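Extracellular ligand-binding receptor (Desulfohalobium retbaense DSM 5692, PDB 5ERE) probably serves as an extracellular sensor, binding 2-oxo-4-methylpentanoic acid in a domain like leucine-binding proteins and cytosine in a separate sensor region. Local coordinates at residues G286-G291 against K295-N300; S267-Q272 against F281-G286; R107-V112 against G256-D261; W73-I78 against I87-I92. One frame throughout, in Å; residues are numbered along the deposited sequence.

Contact 1 (G286-G291 against K295-N300); sequences GNTFTG and KVTFAN. With CA (calcium ion), chain E.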
# COMPACT_ATOMS: atom_id res chain seq x y z
N GLY A 286 14.89 -12.98 -0.53
CA GLY A 286 14.59 -13.06 -1.95
C GLY A 286 13.55 -14.10 -2.34
O GLY A 286 13.20 -14.23 -3.52
N ASN A 287 13.06 -14.85 -1.37
CA ASN A 287 12.22 -15.99 -1.70
C ASN A 287 10.77 -15.67 -1.53
O ASN A 287 10.38 -14.76 -0.79
CB ASN A 287 12.56 -17.23 -0.85
CG ASN A 287 13.82 -17.91 -1.31
OD1 ASN A 287 14.90 -17.33 -1.21
ND2 ASN A 287 13.69 -19.15 -1.81
N THR A 288 9.97 -16.47 -2.22
CA THR A 288 8.53 -16.42 -2.15
C THR A 288 8.06 -17.72 -1.52
O THR A 288 8.56 -18.79 -1.86
CB THR A 288 7.94 -16.19 -3.53
OG1 THR A 288 8.40 -14.92 -4.01
CG2 THR A 288 6.40 -16.23 -3.48
N PHE A 289 7.17 -17.61 -0.54
CA PHE A 289 6.51 -18.78 0.05
C PHE A 289 5.02 -18.60 0.07
O PHE A 289 4.51 -17.50 0.33
CB PHE A 289 6.97 -18.99 1.49
CG PHE A 289 8.44 -19.20 1.63
CD1 PHE A 289 9.29 -18.13 1.81
CD2 PHE A 289 8.97 -20.49 1.61
CE1 PHE A 289 10.66 -18.31 1.95
CE2 PHE A 289 10.36 -20.69 1.74
CZ PHE A 289 11.19 -19.60 1.91
N THR A 290 4.30 -19.69 -0.14
CA THR A 290 2.87 -19.68 -0.11
C THR A 290 2.47 -20.58 1.04
O THR A 290 3.01 -21.64 1.23
CB THR A 290 2.28 -20.13 -1.45
OG1 THR A 290 2.60 -19.13 -2.43
CG2 THR A 290 0.78 -20.27 -1.36
N GLY A 291 1.56 -20.08 1.87
CA GLY A 291 1.26 -20.73 3.12
C GLY A 291 0.02 -20.08 3.71
O GLY A 291 -0.79 -19.51 3.00
N LYS A 295 0.53 -15.65 -0.18
CA LYS A 295 1.79 -15.51 -0.88
C LYS A 295 2.64 -14.46 -0.18
O LYS A 295 2.25 -13.28 -0.11
CB LYS A 295 1.55 -15.14 -2.33
CG LYS A 295 2.83 -15.04 -3.15
CD LYS A 295 2.54 -14.73 -4.60
CE LYS A 295 3.80 -14.36 -5.33
NZ LYS A 295 3.46 -13.55 -6.51
N VAL A 296 3.77 -14.91 0.37
CA VAL A 296 4.71 -14.08 1.11
C VAL A 296 6.01 -13.97 0.33
O VAL A 296 6.57 -14.98 -0.05
CB VAL A 296 5.02 -14.66 2.53
CG1 VAL A 296 6.14 -13.78 3.24
CG2 VAL A 296 3.73 -14.77 3.39
N THR A 297 6.49 -12.74 0.12
CA THR A 297 7.74 -12.50 -0.63
C THR A 297 8.73 -11.82 0.27
O THR A 297 8.40 -10.81 0.88
CB THR A 297 7.48 -11.63 -1.86
OG1 THR A 297 6.54 -12.29 -2.70
CG2 THR A 297 8.76 -11.37 -2.62
N PHE A 298 9.96 -12.32 0.35
CA PHE A 298 10.95 -11.63 1.20
C PHE A 298 11.93 -10.82 0.34
O PHE A 298 12.50 -11.32 -0.64
CB PHE A 298 11.71 -12.62 2.06
CG PHE A 298 10.90 -13.28 3.12
CD1 PHE A 298 10.11 -14.37 2.80
CD2 PHE A 298 10.96 -12.87 4.44
CE1 PHE A 298 9.39 -15.04 3.76
CE2 PHE A 298 10.23 -13.54 5.42
CZ PHE A 298 9.44 -14.65 5.06
N ALA A 299 12.15 -9.57 0.74
CA ALA A 299 13.14 -8.70 0.10
C ALA A 299 14.53 -9.21 0.41
O ALA A 299 14.68 -10.04 1.32
CB ALA A 299 12.99 -7.21 0.59
N ASN A 300 15.54 -8.70 -0.29
CA ASN A 300 16.94 -8.99 0.04
C ASN A 300 17.32 -8.64 1.48
O ASN A 300 18.19 -9.29 2.04
CB ASN A 300 17.89 -8.24 -0.92
CG ASN A 300 17.85 -8.78 -2.35
OD1 ASN A 300 17.26 -9.84 -2.62
ND2 ASN A 300 18.49 -8.06 -3.28
CA CA E . 17.18 -16.88 -1.03
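Phe-289 sets the rim of its ring against that of Phe-298, Phe-289 CD1 lying 3.7 Å from Phe-298 CE1. The planes stand at 83° and neither ring lies over the face of the other. The strands form an antiparallel beta hairpin with Phe-289 and Val-296 as its hydrogen-bonded pair: Phe-289 N to Val-296 O and Val-296 N to Phe-289 O are each 2.7 Å. Phe-298 N reaches Asn-287 O at 2.7 Å in a nearly straight bond of 167°. The other face is largely exposed, which suits polar residues, and the beta-branched Thr-288 and Thr-297 fit an extended strand. Thr-288 CG2 touches Lys-295 CE at 3.7 Å; the lysine, its CG anti to its own N (chi1 -177°) and its chain extended, runs past the threonine. Asn-287 turns its amide off the hairpin and gives OD1 to the calcium ion at 2.3 Å. Gly-286, in the loop before the strand, has a positive phi, which favours glycine. Phe-289 rests on Thr-265 and Arg-268 of helix 254-271, Phe-298 meets Tyr-284 of helix 277-284 edge to face, and strand 296-298 continues the sheet toward strand 304-314, where Val-296 packs on Ala-304 and Tyr-306.

Contact 2 (S267-Q272 against F281-G286); sequences SRALEQ and FEWYAG. With CA (calcium ion), chain E.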
# COMPACT_ATOMS: atom_id res chain seq x y z
N SER A 267 11.18 -25.36 9.48
CA SER A 267 11.29 -26.81 9.46
C SER A 267 11.93 -27.29 8.18
O SER A 267 12.82 -28.14 8.20
CB SER A 267 9.93 -27.49 9.59
OG SER A 267 9.51 -27.54 10.92
N ARG A 268 11.46 -26.75 7.05
CA ARG A 268 11.95 -27.18 5.74
C ARG A 268 13.41 -26.74 5.64
O ARG A 268 14.24 -27.52 5.20
CB ARG A 268 11.10 -26.60 4.59
CG ARG A 268 9.70 -27.25 4.36
CD ARG A 268 8.59 -26.26 3.83
NE ARG A 268 9.04 -25.46 2.69
CZ ARG A 268 8.46 -24.34 2.24
NH1 ARG A 268 7.36 -23.86 2.80
NH2 ARG A 268 8.99 -23.73 1.18
N ALA A 269 13.74 -25.52 6.09
CA ALA A 269 15.14 -25.06 6.07
C ALA A 269 16.06 -25.96 6.89
O ALA A 269 17.16 -26.25 6.47
CB ALA A 269 15.26 -23.59 6.58
N LEU A 270 15.63 -26.40 8.07
CA LEU A 270 16.55 -27.15 8.92
C LEU A 270 16.72 -28.60 8.40
O LEU A 270 17.80 -29.17 8.53
CB LEU A 270 16.08 -27.09 10.38
CG LEU A 270 16.14 -25.68 11.02
CD1 LEU A 270 15.52 -25.61 12.42
CD2 LEU A 270 17.57 -25.24 11.10
N GLU A 271 15.70 -29.14 7.73
CA GLU A 271 15.81 -30.42 7.01
C GLU A 271 16.85 -30.42 5.88
O GLU A 271 17.65 -31.35 5.74
CB GLU A 271 14.48 -30.81 6.38
CG GLU A 271 13.52 -31.50 7.32
CD GLU A 271 12.28 -32.00 6.58
OE1 GLU A 271 11.82 -31.30 5.65
OE2 GLU A 271 11.79 -33.11 6.93
N GLN A 272 16.80 -29.37 5.06
CA GLN A 272 17.72 -29.18 3.94
C GLN A 272 19.16 -28.80 4.34
O GLN A 272 19.94 -28.32 3.51
CB GLN A 272 17.17 -28.09 3.01
CG GLN A 272 16.02 -28.55 2.12
CD GLN A 272 16.49 -29.53 1.06
OE1 GLN A 272 17.09 -29.14 0.06
NE2 GLN A 272 16.22 -30.81 1.28
N PHE A 281 19.35 -17.21 6.79
CA PHE A 281 18.91 -15.93 6.24
C PHE A 281 18.68 -16.05 4.71
O PHE A 281 17.62 -15.65 4.21
CB PHE A 281 19.95 -14.84 6.58
CG PHE A 281 19.49 -13.43 6.30
CD1 PHE A 281 19.55 -12.91 5.02
CD2 PHE A 281 19.06 -12.60 7.34
CE1 PHE A 281 19.15 -11.62 4.77
CE2 PHE A 281 18.66 -11.31 7.09
CZ PHE A 281 18.70 -10.80 5.81
N GLU A 282 19.62 -16.65 3.99
CA GLU A 282 19.47 -16.79 2.54
C GLU A 282 18.28 -17.69 2.14
O GLU A 282 17.68 -17.54 1.07
CB GLU A 282 20.78 -17.34 1.92
CG GLU A 282 20.68 -17.52 0.40
CD GLU A 282 20.43 -16.21 -0.33
OE1 GLU A 282 21.27 -15.30 -0.16
OE2 GLU A 282 19.38 -16.06 -1.04
N TRP A 283 17.96 -18.63 3.00
CA TRP A 283 16.78 -19.45 2.79
C TRP A 283 15.55 -18.58 2.56
O TRP A 283 14.68 -18.90 1.73
CB TRP A 283 16.54 -20.33 4.01
CG TRP A 283 15.39 -21.20 3.85
CD1 TRP A 283 14.10 -20.94 4.22
CD2 TRP A 283 15.39 -22.49 3.24
NE1 TRP A 283 13.30 -22.00 3.88
CE2 TRP A 283 14.06 -22.97 3.27
CE3 TRP A 283 16.39 -23.29 2.66
CZ2 TRP A 283 13.71 -24.20 2.78
CZ3 TRP A 283 16.03 -24.53 2.17
CH2 TRP A 283 14.70 -24.97 2.23
N TYR A 284 15.46 -17.50 3.33
CA TYR A 284 14.30 -16.62 3.24
C TYR A 284 14.51 -15.47 2.26
O TYR A 284 13.62 -15.18 1.46
CB TYR A 284 13.97 -16.10 4.65
CG TYR A 284 13.33 -17.15 5.53
CD1 TYR A 284 11.97 -17.41 5.46
CD2 TYR A 284 14.08 -17.83 6.47
CE1 TYR A 284 11.39 -18.38 6.26
CE2 TYR A 284 13.53 -18.77 7.28
CZ TYR A 284 12.18 -19.05 7.18
OH TYR A 284 11.66 -19.98 8.03
N ALA A 285 15.70 -14.85 2.29
CA ALA A 285 15.94 -13.60 1.58
C ALA A 285 15.75 -13.80 0.08
O ALA A 285 16.39 -14.67 -0.52
CB ALA A 285 17.38 -13.06 1.89
N GLY A 286 14.89 -12.98 -0.53
CA GLY A 286 14.59 -13.06 -1.95
C GLY A 286 13.55 -14.10 -2.34
O GLY A 286 13.20 -14.23 -3.52
CA CA E . 17.18 -16.88 -1.03
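Between residues 267-272 and 281-286 the backbones come nearest at Ala-269 and Trp-283, their CA atoms 6.7 Å apart. So near an approach suits alanine, whose methyl alone has to fit between helix and indole. Ala-269 CB stands over the five-membered ring of Trp-283, 3.4 Å from its centroid and 6° off the ring normal, an almost vertical CH-pi contact. Trp-283 swings its indole toward the other helix by placing CG anti to the backbone N (chi1 -178°). The six-membered ring then runs along the helix to its end, where Gln-272 CG lies 3.8 Å from Trp-283 CH2, while Arg-268 CB approaches Trp-283 CZ2 at 4.0 Å. The aliphatic parts of these two polar residues suit a partly exposed tryptophan. Replacing Trp-283 by an alanine would probably open a gap beside Ala-269 and leave Gln-272 freer to turn. The preceding residue, Glu-282, grips the calcium ion twice, through its backbone O at 2.2 Å and through OE2, which the bend at chi2 (62°) brings back to the metal. Ala-285 O adds a third oxygen and Asn-287 the side-chain fourth. Carbonyls at the C-terminal end of a helix, joined by a carboxylate, are well placed to receive a cation, and here they make a calcium site where helix 277-284 passes into the hairpin of a periplasmic-binding-protein lobe.

Contact 3 (R107-V112 against G256-D261); sequences RLTVGV and GVEAYD. With EDO (1,2-ethanediol), chain G.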
# COMPACT_ATOMS: atom_id res chain seq x y z
N ARG A 107 12.28 -11.16 9.11
CA ARG A 107 11.03 -10.68 9.69
C ARG A 107 9.80 -11.08 8.87
O ARG A 107 9.69 -10.76 7.69
CB ARG A 107 11.06 -9.17 9.82
CG ARG A 107 9.69 -8.65 10.19
CD ARG A 107 9.73 -7.22 10.63
NE ARG A 107 10.13 -6.28 9.59
CZ ARG A 107 9.84 -4.99 9.60
NH1 ARG A 107 9.09 -4.48 10.59
NH2 ARG A 107 10.26 -4.21 8.61
N LEU A 108 8.85 -11.73 9.53
CA LEU A 108 7.63 -12.16 8.88
C LEU A 108 6.51 -11.12 8.92
O LEU A 108 5.51 -11.28 8.24
CB LEU A 108 7.12 -13.46 9.51
CG LEU A 108 7.63 -14.75 8.86
CD1 LEU A 108 8.99 -14.99 9.31
CD2 LEU A 108 6.73 -15.95 9.26
N THR A 109 6.69 -10.06 9.70
CA THR A 109 5.63 -9.03 9.87
C THR A 109 5.87 -7.87 8.93
O THR A 109 6.97 -7.31 8.88
CB THR A 109 5.62 -8.52 11.33
OG1 THR A 109 5.68 -9.62 12.24
CG2 THR A 109 4.42 -7.61 11.63
N VAL A 110 4.84 -7.49 8.18
CA VAL A 110 4.88 -6.30 7.36
C VAL A 110 5.07 -5.07 8.25
O VAL A 110 4.45 -4.94 9.30
CB VAL A 110 3.62 -6.15 6.49
CG1 VAL A 110 3.52 -4.75 5.87
CG2 VAL A 110 3.61 -7.19 5.37
N GLY A 111 5.95 -4.18 7.80
CA GLY A 111 6.32 -3.01 8.57
C GLY A 111 5.30 -1.89 8.75
O GLY A 111 4.36 -1.74 7.96
N VAL A 112 5.50 -1.06 9.77
CA VAL A 112 4.65 0.13 10.01
C VAL A 112 4.54 1.02 8.76
O VAL A 112 3.45 1.42 8.39
CB VAL A 112 5.19 0.99 11.19
CG1 VAL A 112 4.31 2.24 11.42
CG2 VAL A 112 5.20 0.17 12.44
N GLY A 256 -1.11 -16.35 15.23
CA GLY A 256 -1.12 -17.78 14.99
C GLY A 256 -0.76 -18.13 13.55
O GLY A 256 0.08 -19.00 13.30
N VAL A 257 -1.42 -17.48 12.61
CA VAL A 257 -1.22 -17.75 11.18
C VAL A 257 0.24 -17.51 10.81
O VAL A 257 0.89 -18.34 10.14
CB VAL A 257 -2.14 -16.86 10.30
CG1 VAL A 257 -1.76 -16.94 8.80
CG2 VAL A 257 -3.59 -17.20 10.53
N GLU A 258 0.76 -16.38 11.25
CA GLU A 258 2.15 -16.03 11.03
C GLU A 258 3.12 -17.04 11.65
O GLU A 258 4.16 -17.36 11.06
CB GLU A 258 2.45 -14.63 11.62
CG GLU A 258 3.89 -14.19 11.42
CD GLU A 258 4.22 -12.85 12.13
OE1 GLU A 258 3.91 -12.72 13.35
OE2 GLU A 258 4.80 -11.96 11.46
N ALA A 259 2.83 -17.44 12.87
CA ALA A 259 3.70 -18.32 13.59
C ALA A 259 3.67 -19.72 12.94
O ALA A 259 4.71 -20.37 12.86
CB ALA A 259 3.32 -18.39 15.03
N TYR A 260 2.52 -20.14 12.42
CA TYR A 260 2.42 -21.38 11.70
C TYR A 260 3.30 -21.36 10.43
O TYR A 260 4.00 -22.35 10.15
CB TYR A 260 0.95 -21.69 11.30
CG TYR A 260 0.80 -22.93 10.48
CD1 TYR A 260 0.68 -24.17 11.09
CD2 TYR A 260 0.78 -22.88 9.08
CE1 TYR A 260 0.56 -25.36 10.33
CE2 TYR A 260 0.66 -24.05 8.31
CZ TYR A 260 0.54 -25.28 8.94
OH TYR A 260 0.40 -26.43 8.20
N ASP A 261 3.28 -20.28 9.66
CA ASP A 261 4.14 -20.22 8.47
C ASP A 261 5.63 -20.16 8.81
O ASP A 261 6.48 -20.70 8.06
CB ASP A 261 3.81 -19.05 7.56
CG ASP A 261 2.58 -19.28 6.72
OD1 ASP A 261 1.95 -20.36 6.85
OD2 ASP A 261 2.23 -18.37 5.92
C1 EDO G . 9.35 -0.17 9.14
O1 EDO G . 8.18 0.67 9.12
C2 EDO G . 9.66 -0.45 10.59
O2 EDO G . 9.98 -1.83 10.77
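Leu-108 and Thr-109, which meet Glu-258 of helix 254-271, belong to the chain crossing that leads from strand 106-107 of the parallel sheet to helix 112-123 of the other lobe, consistent with the hinge of a periplasmic binding protein. Just before them, Arg-107 NE forms a salt bridge with Asp-303 OD1. Thr-109 OG1 donates to the syn lone pair of Glu-258 OE2, 2.6 Å away, on the side of the other carboxylate oxygen. The glutamate reaches that far because its CG is anti to the backbone N (chi1 -179°) and the chain stays extended beyond it. Its aliphatic stem passes Leu-108, whose CB is 3.8 Å from Glu-258 CG. Leu-108 CD2 goes on to the helix backbone, 3.4 Å from Glu-258 O, so that the leucine packs along the glutamate's stem, beside the polar bond. Thr-109 OG1 also bonds to Ser-94 N, and Glu-258 OE1 to Gly-93 N; both of those residues line the ketoleucine pocket. An alanine at Glu-258 would probably leave the Thr-109 hydroxyl and the Gly-93 N without this acceptor, with the crossing segment and the pocket loop then freer to shift. Both carboxylate oxygens of Glu-258 are buried yet matched by donors, which probably favours the ionised form and makes it a second-shell support of the pocket loop.

Contact 4 (W73-I78 against I87-I92); sequences WASSAI and IFHVAI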
# COMPACT_ATOMS: atom_id res chain seq x y z
N TRP A 73 9.35 -4.55 20.22
CA TRP A 73 10.34 -4.17 21.22
C TRP A 73 11.28 -5.29 21.57
O TRP A 73 12.50 -5.08 21.63
CB TRP A 73 9.66 -3.63 22.50
CG TRP A 73 8.50 -4.40 23.04
CD1 TRP A 73 8.50 -5.25 24.11
CD2 TRP A 73 7.15 -4.37 22.56
NE1 TRP A 73 7.24 -5.76 24.32
CE2 TRP A 73 6.40 -5.23 23.37
CE3 TRP A 73 6.50 -3.70 21.51
CZ2 TRP A 73 5.04 -5.44 23.18
CZ3 TRP A 73 5.15 -3.92 21.31
CH2 TRP A 73 4.44 -4.79 22.14
N ALA A 74 10.76 -6.50 21.79
CA ALA A 74 11.66 -7.62 22.02
C ALA A 74 12.58 -7.79 20.79
O ALA A 74 13.79 -8.00 20.92
CB ALA A 74 10.90 -8.88 22.27
N SER A 75 12.01 -7.66 19.60
CA SER A 75 12.75 -7.99 18.41
C SER A 75 13.83 -6.94 18.13
O SER A 75 14.92 -7.27 17.69
CB SER A 75 11.81 -8.14 17.20
OG SER A 75 11.03 -9.35 17.26
N SER A 76 13.52 -5.66 18.37
CA SER A 76 14.49 -4.61 18.11
C SER A 76 15.70 -4.75 19.06
O SER A 76 16.83 -4.53 18.65
CB SER A 76 13.83 -3.24 18.23
OG SER A 76 13.09 -2.95 17.06
N ALA A 77 15.45 -5.17 20.30
CA ALA A 77 16.51 -5.34 21.30
C ALA A 77 17.33 -6.61 21.05
O ALA A 77 18.54 -6.64 21.30
CB ALA A 77 15.92 -5.38 22.69
N ILE A 78 16.69 -7.68 20.59
CA ILE A 78 17.40 -8.94 20.39
C ILE A 78 18.24 -8.89 19.10
O ILE A 78 19.32 -9.48 19.04
CB ILE A 78 16.41 -10.13 20.40
CG1 ILE A 78 15.95 -10.35 21.86
CG2 ILE A 78 17.06 -11.39 19.84
CD1 ILE A 78 14.73 -11.25 22.08
N ILE A 87 23.73 -15.85 16.07
CA ILE A 87 22.57 -16.73 16.19
C ILE A 87 21.48 -16.26 15.23
O ILE A 87 21.12 -15.08 15.19
CB ILE A 87 21.97 -16.72 17.61
CG1 ILE A 87 23.05 -16.98 18.66
CG2 ILE A 87 20.85 -17.75 17.70
CD1 ILE A 87 23.64 -18.37 18.61
N PHE A 88 20.94 -17.20 14.45
CA PHE A 88 19.92 -16.84 13.51
C PHE A 88 18.66 -16.33 14.28
O PHE A 88 18.28 -16.84 15.35
CB PHE A 88 19.58 -18.01 12.60
CG PHE A 88 18.49 -17.71 11.63
CD1 PHE A 88 18.67 -16.75 10.64
CD2 PHE A 88 17.27 -18.36 11.71
CE1 PHE A 88 17.65 -16.45 9.76
CE2 PHE A 88 16.24 -18.06 10.83
CZ PHE A 88 16.44 -17.12 9.85
N HIS A 89 18.07 -15.28 13.74
CA HIS A 89 17.01 -14.56 14.43
C HIS A 89 15.83 -14.36 13.52
O HIS A 89 15.98 -13.90 12.39
CB HIS A 89 17.53 -13.21 14.96
CG HIS A 89 16.49 -12.43 15.72
ND1 HIS A 89 16.34 -11.07 15.58
CD2 HIS A 89 15.55 -12.83 16.62
CE1 HIS A 89 15.34 -10.66 16.34
NE2 HIS A 89 14.85 -11.70 16.99
N VAL A 90 14.65 -14.70 14.02
CA VAL A 90 13.41 -14.44 13.30
C VAL A 90 12.51 -13.54 14.18
O VAL A 90 12.35 -13.78 15.36
CB VAL A 90 12.64 -15.72 12.95
CG1 VAL A 90 11.41 -15.36 12.17
CG2 VAL A 90 13.55 -16.66 12.12
N ALA A 91 11.96 -12.49 13.58
CA ALA A 91 11.00 -11.61 14.28
C ALA A 91 9.60 -11.87 13.75
O ALA A 91 9.36 -11.79 12.54
CB ALA A 91 11.38 -10.19 14.11
N ILE A 92 8.70 -12.16 14.67
CA ILE A 92 7.29 -12.31 14.36
C ILE A 92 6.53 -11.27 15.22
O ILE A 92 7.08 -10.74 16.20
CB ILE A 92 6.82 -13.74 14.62
CG1 ILE A 92 7.02 -14.13 16.09
CG2 ILE A 92 7.63 -14.73 13.71
CD1 ILE A 92 6.24 -15.41 16.49
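His-89 carries CG anti to the backbone N (chi1 -178°), which sends its imidazole from the strand toward the helix, while Ile-78, with CG1 beside its own N at chi1 -73°, has the branch CG2 left to meet the ring. That methyl, Ile-78 CG2, stands 3.6 Å above the plane of the His-89 imidazole, offset toward the rim, with NE2 its nearest ring atom. From Ile-78 CG2 to the His-89 ring centroid the CH-pi contact is 3.9 Å long, and the two side chains cross at about a right angle. At the ring's edge, near its plane, the backbone Ser-75 O lies 3.7 Å from His-89 CE1, a carbon whose hydrogen is probably somewhat polarised by the ring nitrogens. One turn nearer the start of the helix, Ser-75 OG comes within 3.3 Å of Ala-91 CB. Small residues on both sides allow the backbones to close up there, with 5.8 Å between the CA atoms of Ser-75 and Ala-91. Helix 73-78 and strand 88-92 run nearly antiparallel, their axes 8.6 Å apart, as expected of the second half of a right-handed beta-alpha-beta crossover that starts from strand 64-70. Trp-73, at the head of the helix, lines the ketoleucine pocket. Both imidazole nitrogens are engaged, ND1 with Thr-105 OG1 and NE2 with Ser-69 OG, and that same Ser-69 hydroxyl bonds to Ser-75 OG, which goes on to Ser-94 OG. The buried polar atoms therefore satisfy one another in a chain that holds the ring's rotation and leads to Ser-94, a pocket residue.

How the contacts relate
Going from the N terminus, contact 4 closes a short loop, holding helix 72-84 to the parallel sheet. Contact 3 closes much the longest one: the 143 residues between its segments leave the first lobe, build much of the second and return, so that the crossing between lobes is tied to helix 254-271. Contact 2 then packs helix 277-284 against the end of that helix, and contact 1 closes the next hairpin, set against the same helix and strand 304-314; the two share Gly-286 and the calcium ion. All four are in series, none nested or crossed. In space, Leu-108 N lies 3.0 Å from Ala-91 O, a probable hydrogen bond between contacts 3 and 4, and Phe-298 of contact 1 packs on Leu-108.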